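Local coordinates for protein thiol-disulfide oxidoreductase (Bacteroides thetaiotaomicron, PDB 3FW2) that probably acts as a thiol-disulfide oxidoreductase, this chain being the C-terminal thioredoxin-like domain of a longer TlpA-like protein, at residues I114-L122 with K132-I143. Sequence-based numbering, arbitrary orientation. Where two conformers were deposited one is given.
Sequences IYKIPANIL and KNLRGEELKKKI
Asn120 and Asn133 face each other where the last pairing of two antiparallel strands gives way to loop, and each amide takes over work that backbone would otherwise do. The backbone N of Asn133 donates to Asn120 O at 2.9 Å, while the carboxamide OD1 of Asn133 accepts from Asn120 N at 3.1 Å, standing in for the carbonyl of a continuing strand. Asparagine also suits the positive phi of Asn133 (56°), which turns the chain out of the sheet. Asn120 reaches in the other direction: with CG lying between its own N and carbonyl carbon (chi1 68°), its OD1 accepts from Leu134 N (3.0 Å), and ND2 probably donates to Leu134 O (2.9 Å), though its place is less certain. Replacing Asn120 by alanine removes that carboxamide, so Leu134 N would probably lose its mate and the loop ahead of the helix one of its ties.

The tight side is apolar. Leu122 forks, CD1 meeting Ile143 CD1 at 4.0 Å and CD2 meeting Leu134 CD1 at 4.3 Å; CD2 also lies against the CG methylene of Lys142, doubtfully close. The other side is looser: a water lies 2.8 Å from Pro118 O, and Tyr115, which packs on Val79 of the second subunit, only brushes Asn133 ND2 with its OH. Lys132 lays its CG along Ile121 and sends NZ to Ser5 O.

Strand 119-123 lies between strands 35-41 and 129-132, in the closing beta-hairpin and helix of the thioredoxin fold, with Ile70 of strand 70-76 meeting both Leu122 and Ile143, and helix 48-64 bordering Pro118, Leu139 and Ile143.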
loop_
_atom_site.group_PDB
_atom_site.type_symbol
_atom_site.label_atom_id
_atom_site.label_comp_id
_atom_site.label_asym_id
_atom_site.label_seq_id
_atom_site.Cartn_x
_atom_site.Cartn_y
_atom_site.Cartn_z
ATOM N N ILE A 114 -6.673 6.455 0.466
ATOM C CA ILE A 114 -6.368 5.292 -0.399
ATOM C C ILE A 114 -6.180 4.090 0.526
ATOM O O ILE A 114 -5.269 4.061 1.409
ATOM C CB ILE A 114 -5.128 5.572 -1.251
ATOM C CG1 ILE A 114 -5.378 6.782 -2.132
ATOM C CG2 ILE A 114 -4.744 4.375 -2.139
ATOM C CD1 ILE A 114 -6.541 6.684 -3.117
ATOM N N TYR A 115 -7.093 3.119 0.415
ATOM C CA TYR A 115 -7.023 1.992 1.298
ATOM C C TYR A 115 -6.400 0.767 0.674
ATOM O O TYR A 115 -6.031 -0.169 1.377
ATOM C CB TYR A 115 -8.412 1.670 1.854
ATOM C CG TYR A 115 -9.458 1.365 0.839
ATOM C CD1 TYR A 115 -9.561 0.086 0.267
ATOM C CD2 TYR A 115 -10.404 2.343 0.464
ATOM C CE1 TYR A 115 -10.602 -0.212 -0.682
ATOM C CE2 TYR A 115 -11.393 2.045 -0.499
ATOM C CZ TYR A 115 -11.498 0.787 -1.026
ATOM O OH TYR A 115 -12.489 0.484 -1.940
ATOM N N LYS A 116 -6.303 0.792 -0.647
ATOM C CA LYS A 116 -5.631 -0.231 -1.411
ATOM C C LYS A 116 -5.220 0.335 -2.751
ATOM O O LYS A 116 -5.799 1.336 -3.228
ATOM C CB LYS A 116 -6.505 -1.502 -1.543
ATOM C CG LYS A 116 -7.625 -1.443 -2.536
ATOM C CD LYS A 116 -8.408 -2.864 -2.748
ATOM C CE LYS A 116 -7.465 -4.046 -2.895
ATOM N NZ LYS A 116 -7.877 -5.221 -3.850
ATOM N N ILE A 117 -4.238 -0.312 -3.404
ATOM C CA ILE A 117 -3.935 0.014 -4.806
ATOM C C ILE A 117 -4.016 -1.240 -5.633
ATOM O O ILE A 117 -3.782 -2.333 -5.130
ATOM C CB ILE A 117 -2.579 0.727 -4.996
ATOM C CG1 ILE A 117 -1.498 0.003 -4.163
ATOM C CG2 ILE A 117 -2.721 2.216 -4.629
ATOM C CD1 ILE A 117 -0.004 0.415 -4.489
ATOM N N PRO A 118 -4.413 -1.103 -6.911
ATOM C CA PRO A 118 -4.790 0.122 -7.586
ATOM C C PRO A 118 -6.042 0.757 -7.060
ATOM O O PRO A 118 -6.936 0.076 -6.476
ATOM C CB PRO A 118 -5.033 -0.326 -9.031
ATOM C CG PRO A 118 -5.335 -1.762 -8.900
ATOM C CD PRO A 118 -4.463 -2.254 -7.820
ATOM N N ALA A 119 -6.173 2.062 -7.301
ATOM C CA ALA A 119 -7.406 2.788 -6.995
ATOM C C ALA A 119 -7.552 3.843 -8.062
ATOM O O ALA A 119 -6.582 4.181 -8.728
ATOM C CB ALA A 119 -7.298 3.497 -5.575
ATOM N N ASN A 120 -8.763 4.396 -8.211
ATOM C CA ASN A 120 -8.935 5.582 -9.040
ATOM C C ASN A 120 -10.057 6.498 -8.525
ATOM O O ASN A 120 -10.829 6.152 -7.609
ATOM C CB ASN A 120 -9.082 5.229 -10.519
ATOM C CG ASN A 120 -10.347 4.505 -10.821
ATOM O OD1 ASN A 120 -11.400 4.914 -10.360
ATOM N ND2 ASN A 120 -10.261 3.444 -11.655
ATOM N N ILE A 121 -10.096 7.696 -9.072
ATOM C CA ILE A 121 -11.089 8.676 -8.698
ATOM C C ILE A 121 -11.317 9.557 -9.898
ATOM O O ILE A 121 -10.371 9.863 -10.630
ATOM C CB ILE A 121 -10.696 9.468 -7.425
ATOM C CG1 ILE A 121 -11.869 10.344 -6.957
ATOM C CG2 ILE A 121 -9.504 10.379 -7.669
ATOM C CD1 ILE A 121 -11.745 10.880 -5.524
ATOM N N LEU A 122 -12.558 9.964 -10.099
ATOM C CA LEU A 122 -12.960 10.763 -11.268
ATOM C C LEU A 122 -13.521 12.068 -10.779
ATOM O O LEU A 122 -14.411 12.055 -9.960
ATOM C CB LEU A 122 -13.998 10.007 -12.070
ATOM C CG LEU A 122 -14.592 10.647 -13.328
ATOM C CD1 LEU A 122 -13.462 10.904 -14.393
ATOM C CD2 LEU A 122 -15.669 9.741 -13.906
ATOM N N LYS A 132 -15.513 6.840 -7.649
ATOM C CA LYS A 132 -14.269 6.233 -7.227
ATOM C C LYS A 132 -14.232 4.775 -7.641
ATOM O O LYS A 132 -15.276 4.061 -7.600
ATOM C CB LYS A 132 -14.123 6.310 -5.712
ATOM C CG LYS A 132 -14.034 7.708 -5.156
ATOM C CD LYS A 132 -14.354 7.808 -3.665
ATOM C CE LYS A 132 -13.295 7.167 -2.831
ATOM N NZ LYS A 132 -13.057 7.932 -1.500
ATOM N N ASN A 133 -13.030 4.307 -7.922
ATOM C CA ASN A 133 -12.733 2.894 -8.117
ATOM C C ASN A 133 -13.612 2.280 -9.220
ATOM O O ASN A 133 -14.155 1.206 -9.083
ATOM C CB ASN A 133 -12.785 2.133 -6.802
ATOM C CG ASN A 133 -11.735 2.642 -5.826
ATOM O OD1 ASN A 133 -10.595 2.906 -6.262
ATOM N ND2 ASN A 133 -12.141 2.939 -4.565
ATOM N N LEU A 134 -13.744 3.010 -10.313
ATOM C CA LEU A 134 -14.524 2.544 -11.464
ATOM C C LEU A 134 -13.684 1.633 -12.298
ATOM O O LEU A 134 -12.497 1.809 -12.440
ATOM C CB LEU A 134 -15.024 3.695 -12.330
ATOM C CG LEU A 134 -16.011 4.639 -11.722
ATOM C CD1 LEU A 134 -16.326 5.632 -12.838
ATOM C CD2 LEU A 134 -17.237 3.932 -11.193
ATOM N N ARG A 135 -14.315 0.595 -12.839
ATOM C CA ARG A 135 -13.636 -0.402 -13.622
ATOM C C ARG A 135 -14.518 -0.874 -14.767
ATOM O O ARG A 135 -15.712 -0.690 -14.735
ATOM C CB ARG A 135 -13.307 -1.605 -12.744
ATOM C CG ARG A 135 -12.513 -1.288 -11.448
ATOM C CD ARG A 135 -12.206 -2.539 -10.629
ATOM N NE ARG A 135 -12.920 -3.717 -11.128
ATOM C CZ ARG A 135 -14.132 -4.120 -10.743
ATOM N NH1 ARG A 135 -14.846 -3.459 -9.819
ATOM N NH2 ARG A 135 -14.644 -5.203 -11.305
ATOM N N GLY A 136 -13.882 -1.508 -15.730
ATOM C CA GLY A 136 -14.549 -2.265 -16.780
ATOM C C GLY A 136 -15.528 -1.419 -17.543
ATOM O O GLY A 136 -15.259 -0.237 -17.826
ATOM N N GLU A 137 -16.681 -2.012 -17.850
ATOM C CA GLU A 137 -17.716 -1.308 -18.631
ATOM C C GLU A 137 -18.233 -0.073 -17.948
ATOM O O GLU A 137 -18.562 0.878 -18.624
ATOM C CB GLU A 137 -18.888 -2.210 -19.017
ATOM C CG GLU A 137 -18.518 -3.423 -19.860
ATOM C CD GLU A 137 -17.838 -3.052 -21.175
ATOM O OE1 GLU A 137 -18.442 -2.288 -21.959
ATOM O OE2 GLU A 137 -16.688 -3.488 -21.408
ATOM N N GLU A 138 -18.349 -0.089 -16.627
ATOM C CA GLU A 138 -18.843 1.049 -15.911
ATOM C C GLU A 138 -17.902 2.273 -16.114
ATOM O O GLU A 138 -18.355 3.409 -16.331
ATOM C CB GLU A 138 -19.003 0.771 -14.431
ATOM C CG GLU A 138 -19.628 1.981 -13.735
ATOM C CD GLU A 138 -19.988 1.800 -12.318
ATOM O OE1 GLU A 138 -19.323 1.040 -11.561
ATOM O OE2 GLU A 138 -20.972 2.494 -11.959
ATOM N N LEU A 139 -16.610 2.024 -16.038
ATOM C CA LEU A 139 -15.629 3.124 -16.297
ATOM C C LEU A 139 -15.760 3.617 -17.725
ATOM O O LEU A 139 -15.811 4.847 -17.982
ATOM C CB LEU A 139 -14.225 2.635 -16.010
ATOM C CG LEU A 139 -13.064 3.581 -16.393
ATOM C CD1 LEU A 139 -13.226 4.878 -15.637
ATOM C CD2 LEU A 139 -11.746 2.843 -16.098
ATOM N N LYS A 140 -15.771 2.683 -18.662
ATOM C CA LYS A 140 -15.948 3.051 -20.052
ATOM C C LYS A 140 -17.151 3.962 -20.296
ATOM O O LYS A 140 -17.041 5.040 -20.937
ATOM C CB LYS A 140 -15.968 1.829 -20.948
ATOM C CG LYS A 140 -14.669 0.996 -21.017
ATOM C CD LYS A 140 -14.831 -0.014 -22.155
ATOM C CE LYS A 140 -14.451 -1.440 -21.839
ATOM N NZ LYS A 140 -14.973 -2.303 -22.960
ATOM N N LYS A 141 -18.267 3.590 -19.704
ATOM C CA LYS A 141 -19.500 4.317 -19.876
ATOM C C LYS A 141 -19.458 5.698 -19.232
ATOM O O LYS A 141 -19.938 6.672 -19.808
ATOM C CB LYS A 141 -20.659 3.517 -19.267
ATOM C CG LYS A 141 -22.003 4.217 -19.394
ATOM C CD LYS A 141 -22.344 4.579 -20.849
ATOM C CE LYS A 141 -23.186 3.531 -21.557
ATOM N NZ LYS A 141 -24.006 4.194 -22.598
ATOM N N LYS A 142 -18.852 5.802 -18.062
ATOM C CA LYS A 142 -18.794 7.095 -17.392
ATOM C C LYS A 142 -17.956 8.091 -18.200
ATOM O O LYS A 142 -18.377 9.265 -18.364
ATOM C CB LYS A 142 -18.236 6.980 -16.007
ATOM C CG LYS A 142 -18.387 8.279 -15.211
ATOM C CD LYS A 142 -19.854 8.540 -14.789
ATOM C CE LYS A 142 -19.908 9.545 -13.632
ATOM N NZ LYS A 142 -21.297 9.983 -13.291
ATOM N N ILE A 143 -16.829 7.627 -18.747
ATOM C CA ILE A 143 -15.977 8.479 -19.589
ATOM C C ILE A 143 -16.704 8.835 -20.877
ATOM O O ILE A 143 -16.771 10.023 -21.273
ATOM C CB ILE A 143 -14.606 7.874 -19.918
ATOM C CG1 ILE A 143 -13.831 7.508 -18.640
ATOM C CG2 ILE A 143 -13.787 8.818 -20.849
ATOM C CD1 ILE A 143 -13.710 8.575 -17.596
HETATM O O HOH W 1 -8.936 0.736 -4.615
#